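Side-chain contacts in aminopeptidase N family protein (PDB 4FGM), which is probably a zinc-dependent M61-family aminopeptidase, with a zinc site in its metallopeptidase domain, a maleic acid in a pocket the N-terminal domain helps line, and a PDZ domain: residues L501-Y504 and S508-H511; I521-L526 and K534-R539. One frame throughout, in Å; residues are numbered along the deposited sequence.

Overall arrangement
Both contacts sit in the PDZ domain towards the C-terminus, away from the zinc ion held by His273, His277 and Glu307 and from the maleic acid beside it. The two follow one another along the chain without overlapping, and helix 508-512 of the first leads into strand 519-523 of the second. Strands 497-503 and 519-523 are neighbours in one antiparallel sheet, and each meets a short helix. The two contacts do not touch: their centres are 16 Å apart and their nearest atoms about 9 Å. The centre of interaction 1 lies about 28 Å from the centre of the chain, that of interaction 2 about 37 Å.

Interaction 1: residues L501-Y504 and S508-H511; sequences LNVY and SAYH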
loop_
_atom_site.group_PDB
_atom_site.type_symbol
_atom_site.label_atom_id
_atom_site.label_comp_id
_atom_site.label_asym_id
_atom_site.label_seq_id
_atom_site.Cartn_x
_atom_site.Cartn_y
_atom_site.Cartn_z
ATOM N N LEU A 501 15.789 -14.709 -7.655
ATOM C CA LEU A 501 14.604 -13.864 -7.759
ATOM C C LEU A 501 14.754 -12.726 -8.777
ATOM O O LEU A 501 13.850 -12.481 -9.565
ATOM C CB LEU A 501 14.265 -13.298 -6.378
ATOM C CG LEU A 501 14.138 -14.347 -5.266
ATOM C CD1 LEU A 501 13.962 -13.663 -3.918
ATOM C CD2 LEU A 501 12.966 -15.265 -5.558
ATOM N N ASN A 502 15.889 -12.031 -8.753
ATOM C CA ASN A 502 16.144 -10.933 -9.688
ATOM C C ASN A 502 17.604 -10.918 -10.125
ATOM O O ASN A 502 18.499 -11.194 -9.325
ATOM C CB ASN A 502 15.854 -9.575 -9.041
ATOM C CG ASN A 502 14.564 -9.562 -8.261
ATOM O OD1 ASN A 502 14.520 -9.984 -7.105
ATOM N ND2 ASN A 502 13.498 -9.086 -8.893
ATOM N N VAL A 503 17.854 -10.597 -11.388
ATOM C CA VAL A 503 19.229 -10.508 -11.853
ATOM C C VAL A 503 19.443 -9.080 -12.347
ATOM O O VAL A 503 18.762 -8.628 -13.271
ATOM C CB VAL A 503 19.518 -11.515 -12.977
ATOM C CG1 VAL A 503 20.943 -11.299 -13.513
ATOM C CG2 VAL A 503 19.365 -12.947 -12.444
ATOM N N TYR A 504 20.371 -8.369 -11.707
ATOM C CA TYR A 504 20.662 -6.982 -12.057
ATOM C C TYR A 504 21.494 -6.865 -13.311
ATOM O O TYR A 504 22.554 -7.481 -13.442
ATOM C CB TYR A 504 21.367 -6.278 -10.892
ATOM C CG TYR A 504 20.468 -6.123 -9.690
ATOM C CD1 TYR A 504 19.495 -5.126 -9.642
ATOM C CD2 TYR A 504 20.567 -6.996 -8.612
ATOM C CE1 TYR A 504 18.640 -5.003 -8.543
ATOM C CE2 TYR A 504 19.722 -6.885 -7.513
ATOM C CZ TYR A 504 18.761 -5.886 -7.485
ATOM O OH TYR A 504 17.928 -5.777 -6.399
ATOM N N SER A 508 27.570 -9.393 -12.157
ATOM C CA SER A 508 28.106 -10.765 -12.166
ATOM C C SER A 508 27.203 -11.897 -12.674
ATOM O O SER A 508 27.547 -12.585 -13.632
ATOM C CB SER A 508 28.641 -11.118 -10.778
ATOM O OG SER A 508 29.663 -10.209 -10.405
ATOM N N ALA A 509 26.062 -12.098 -12.026
ATOM C CA ALA A 509 25.134 -13.145 -12.429
ATOM C C ALA A 509 24.743 -12.964 -13.890
ATOM O O ALA A 509 24.680 -13.920 -14.671
ATOM C CB ALA A 509 23.895 -13.095 -11.554
ATOM N N TYR A 510 24.488 -11.720 -14.253
ATOM C CA TYR A 510 24.090 -11.386 -15.602
ATOM C C TYR A 510 25.072 -11.866 -16.666
ATOM O O TYR A 510 24.674 -12.438 -17.684
ATOM C CB TYR A 510 23.905 -9.877 -15.686
ATOM C CG TYR A 510 23.770 -9.356 -17.082
ATOM C CD1 TYR A 510 24.888 -8.949 -17.804
ATOM C CD2 TYR A 510 22.524 -9.266 -17.688
ATOM C CE1 TYR A 510 24.761 -8.457 -19.095
ATOM C CE2 TYR A 510 22.385 -8.781 -18.975
ATOM C CZ TYR A 510 23.509 -8.373 -19.675
ATOM O OH TYR A 510 23.380 -7.853 -20.942
ATOM N N HIS A 511 26.358 -11.641 -16.434
ATOM C CA HIS A 511 27.368 -12.042 -17.408
ATOM C C HIS A 511 27.581 -13.532 -17.499
ATOM O O HIS A 511 28.011 -14.040 -18.534
ATOM C CB HIS A 511 28.684 -11.345 -17.100
ATOM C CG HIS A 511 28.685 -9.908 -17.498
ATOM N ND1 HIS A 511 28.729 -9.508 -18.816
ATOM C CD2 HIS A 511 28.554 -8.778 -16.763
ATOM C CE1 HIS A 511 28.624 -8.193 -18.875
ATOM N NE2 HIS A 511 28.516 -7.726 -17.643
HETATM O O HOH W 1 23.819 -9.845 -12.416
#
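Tyr510 N and Tyr504 O are joined through a single water. The amide at the start of the helix donates to it, with Tyr510 N 2.7 Å from the water O, and the water lies 2.9 Å from Tyr504 O, to which it can donate, although other acceptors may compete for its protons. That carbonyl belongs to the residue just past the strand, so a polar bridge probably spans the gap where the chain leaves strand 497-503 and turns into helix 508-512. The same oxygen also touches carbon: Tyr504 O lies 3.5 Å from Tyr510 CB.

Beside the water the contact is apolar, and one methyl of Val503 carries it. With CG1 anti to the backbone N (chi1 175°), Val503 pushes this branch against the first turn of the helix. Val503 CG1 comes within 3.6 Å of Tyr510 N. It also packs on Tyr510 CB and, at 4.0 Å from Val503 CG1, on Ala509 CB, so it rests on helix backbone as much as on side chains. The Tyr510 ring itself swings away from the strand, because chi1 of 168° puts CG on the far side of CB from the backbone N. There it brings CD1 over the centre of one face of the His511 imidazole, 3.7 Å above the plane, and it also meets His505 edge-to-face.

Neighbouring groups reach the peptidase body. Val503 O accepts from Asn371 ND2, Asn502 ND2 donates to Glu367 O, and Tyr504 makes a cation-pi contact with Arg342. Further back, a classic beta bulge sets Leu501 and Asn502 together opposite Lys490. A strand leading through a tight connection into a short helix that packs beside it is consistent with the PDZ fold, here docked on the helical part of an M61 peptidase.

Interaction 2: residues I521-L526 and K534-R539; sequences IAIDHL and KRILER
Ile523 and Ile536 make the closest touch here, methyl on methyl, with Ile523 CG2 3.7 Å from Ile536 CG2. In both residues CG1 sits beside the backbone N (chi1 -65° and -66°), which leaves CG2 anti to it, so each turns the same branch toward its partner as the two side chains cross obliquely. The remaining branches reach outward to other neighbours. Ile523 CD1 approaches Leu537 CD1 at 4.2 Å, while Ile536 CD1 reaches Leu526 CB, also at 4.2 Å.

Toward the exposed margin, Leu526 and Arg539 meet at about a right angle. Leu526 CD1 comes obliquely to the guanidinium, 4.2 Å from Arg539 NH1. One face of that guanidinium lies under Arg535 O, which stands 3.6 Å off its plane and displaced from the centre.

What places Ile523 and Leu526 together is a type I' turn. Ile523 N donates to Leu526 O and Leu526 N to Ile523 O, both at 2.9 Å, so the residues at the two ends of the turn form a hydrogen-bonded antiparallel pair and both direct their side chains at the helix. Between them, Asp524 OD2 is hydrogen-bonded to Tyr540 OH, a polar tie from the turn to the chain just after Arg539. Phe487 touches both Ile523 and Leu537, while Ile548 of strand 545-552 adds to the apolar surroundings of Ile523.

Branched aliphatic carbons thus make nearly all of the interface, and cohesion between this hairpin and the short helix should come mainly from dispersion and burial of apolar surface, with the charged Arg539 confined to the exposed margin.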
loop_
_atom_site.group_PDB
_atom_site.type_symbol
_atom_site.label_atom_id
_atom_site.label_comp_id
_atom_site.label_asym_id
_atom_site.label_seq_id
_atom_site.Cartn_x
_atom_site.Cartn_y
_atom_site.Cartn_z
ATOM N N ILE A 521 22.774 -24.522 -7.703
ATOM C CA ILE A 521 22.971 -25.754 -6.966
ATOM C C ILE A 521 24.387 -25.897 -6.401
ATOM O O ILE A 521 24.591 -26.506 -5.355
ATOM C CB ILE A 521 22.574 -26.938 -7.895
ATOM C CG1 ILE A 521 21.524 -27.778 -7.189
ATOM C CG2 ILE A 521 23.785 -27.713 -8.379
ATOM C CD1 ILE A 521 20.253 -27.002 -6.921
ATOM N N ALA A 522 25.366 -25.325 -7.088
ATOM C CA ALA A 522 26.744 -25.381 -6.608
ATOM C C ALA A 522 27.531 -24.166 -7.078
ATOM O O ALA A 522 27.239 -23.587 -8.122
ATOM C CB ALA A 522 27.426 -26.659 -7.092
ATOM N N ILE A 523 28.518 -23.778 -6.279
ATOM C CA ILE A 523 29.396 -22.662 -6.599
ATOM C C ILE A 523 30.808 -23.216 -6.415
ATOM O O ILE A 523 31.138 -23.735 -5.350
ATOM C CB ILE A 523 29.171 -21.471 -5.639
ATOM C CG1 ILE A 523 27.758 -20.905 -5.835
ATOM C CG2 ILE A 523 30.212 -20.380 -5.901
ATOM C CD1 ILE A 523 27.296 -20.034 -4.690
ATOM N N ASP A 524 31.627 -23.124 -7.459
ATOM C CA ASP A 524 32.995 -23.635 -7.410
ATOM C C ASP A 524 32.985 -25.130 -7.034
ATOM O O ASP A 524 33.877 -25.617 -6.339
ATOM C CB ASP A 524 33.818 -22.843 -6.384
ATOM C CG ASP A 524 35.301 -22.856 -6.695
ATOM O OD1 ASP A 524 35.702 -23.533 -7.669
ATOM O OD2 ASP A 524 36.068 -22.184 -5.969
ATOM N N HIS A 525 31.962 -25.842 -7.498
ATOM C CA HIS A 525 31.800 -27.273 -7.236
ATOM C C HIS A 525 31.395 -27.604 -5.806
ATOM O O HIS A 525 31.419 -28.764 -5.410
ATOM C CB HIS A 525 33.083 -28.022 -7.602
ATOM C CG HIS A 525 33.540 -27.759 -9.001
ATOM N ND1 HIS A 525 32.932 -28.330 -10.099
ATOM C CD2 HIS A 525 34.494 -26.929 -9.487
ATOM C CE1 HIS A 525 33.490 -27.860 -11.200
ATOM N NE2 HIS A 525 34.441 -27.007 -10.858
ATOM N N LEU A 526 31.017 -26.591 -5.036
ATOM C CA LEU A 526 30.590 -26.806 -3.655
ATOM C C LEU A 526 29.093 -26.556 -3.498
ATOM O O LEU A 526 28.546 -25.586 -4.028
ATOM C CB LEU A 526 31.375 -25.896 -2.710
ATOM C CG LEU A 526 32.873 -26.186 -2.636
ATOM C CD1 LEU A 526 33.547 -25.211 -1.679
ATOM C CD2 LEU A 526 33.083 -27.631 -2.166
ATOM N N LYS A 534 27.338 -17.759 2.134
ATOM C CA LYS A 534 28.190 -16.664 2.597
ATOM C C LYS A 534 29.636 -17.116 2.896
ATOM O O LYS A 534 30.586 -16.371 2.653
ATOM C CB LYS A 534 27.549 -16.004 3.814
ATOM C CG LYS A 534 26.122 -15.551 3.525
ATOM C CD LYS A 534 25.482 -14.852 4.713
ATOM C CE LYS A 534 26.124 -13.497 4.978
ATOM N NZ LYS A 534 25.566 -12.848 6.196
ATOM N N ARG A 535 29.799 -18.332 3.415
ATOM C CA ARG A 535 31.130 -18.878 3.693
ATOM C C ARG A 535 31.865 -18.952 2.361
ATOM O O ARG A 535 32.981 -18.452 2.214
ATOM C CB ARG A 535 31.033 -20.296 4.278
ATOM C CG ARG A 535 30.740 -20.373 5.769
ATOM C CD ARG A 535 29.889 -21.604 6.102
ATOM N NE ARG A 535 30.101 -22.708 5.163
ATOM C CZ ARG A 535 29.466 -23.877 5.226
ATOM N NH1 ARG A 535 28.577 -24.103 6.187
ATOM N NH2 ARG A 535 29.713 -24.824 4.326
ATOM N N ILE A 536 31.215 -19.587 1.389
ATOM C CA ILE A 536 31.772 -19.753 0.050
ATOM C C ILE A 536 32.195 -18.422 -0.582
ATOM O O ILE A 536 33.271 -18.328 -1.172
ATOM C CB ILE A 536 30.753 -20.464 -0.886
ATOM C CG1 ILE A 536 30.516 -21.897 -0.403
ATOM C CG2 ILE A 536 31.259 -20.472 -2.321
ATOM C CD1 ILE A 536 29.380 -22.609 -1.111
ATOM N N LEU A 537 31.368 -17.390 -0.444
ATOM C CA LEU A 537 31.694 -16.100 -1.044
ATOM C C LEU A 537 32.732 -15.236 -0.342
ATOM O O LEU A 537 33.253 -14.307 -0.942
ATOM C CB LEU A 537 30.418 -15.300 -1.266
ATOM C CG LEU A 537 29.766 -15.623 -2.608
ATOM C CD1 LEU A 537 29.704 -17.121 -2.820
ATOM C CD2 LEU A 537 28.379 -15.016 -2.644
ATOM N N GLU A 538 33.045 -15.535 0.913
ATOM C CA GLU A 538 34.053 -14.760 1.646
ATOM C C GLU A 538 35.445 -15.240 1.208
ATOM O O GLU A 538 36.455 -14.875 1.794
ATOM C CB GLU A 538 33.883 -14.966 3.165
ATOM C CG GLU A 538 34.833 -15.996 3.768
ATOM C CD GLU A 538 34.176 -16.924 4.781
ATOM O OE1 GLU A 538 34.413 -18.155 4.696
ATOM O OE2 GLU A 538 33.441 -16.434 5.668
ATOM N N ARG A 539 35.485 -16.057 0.166
ATOM C CA ARG A 539 36.739 -16.602 -0.329
ATOM C C ARG A 539 37.166 -15.995 -1.632
ATOM O O ARG A 539 38.216 -16.339 -2.166
ATOM C CB ARG A 539 36.605 -18.107 -0.525
ATOM C CG ARG A 539 36.637 -18.873 0.756
ATOM C CD ARG A 539 35.894 -20.150 0.604
ATOM N NE ARG A 539 35.810 -20.862 1.867
ATOM C CZ ARG A 539 34.927 -21.823 2.103
ATOM N NH1 ARG A 539 34.069 -22.175 1.158
ATOM N NH2 ARG A 539 34.894 -22.424 3.281
#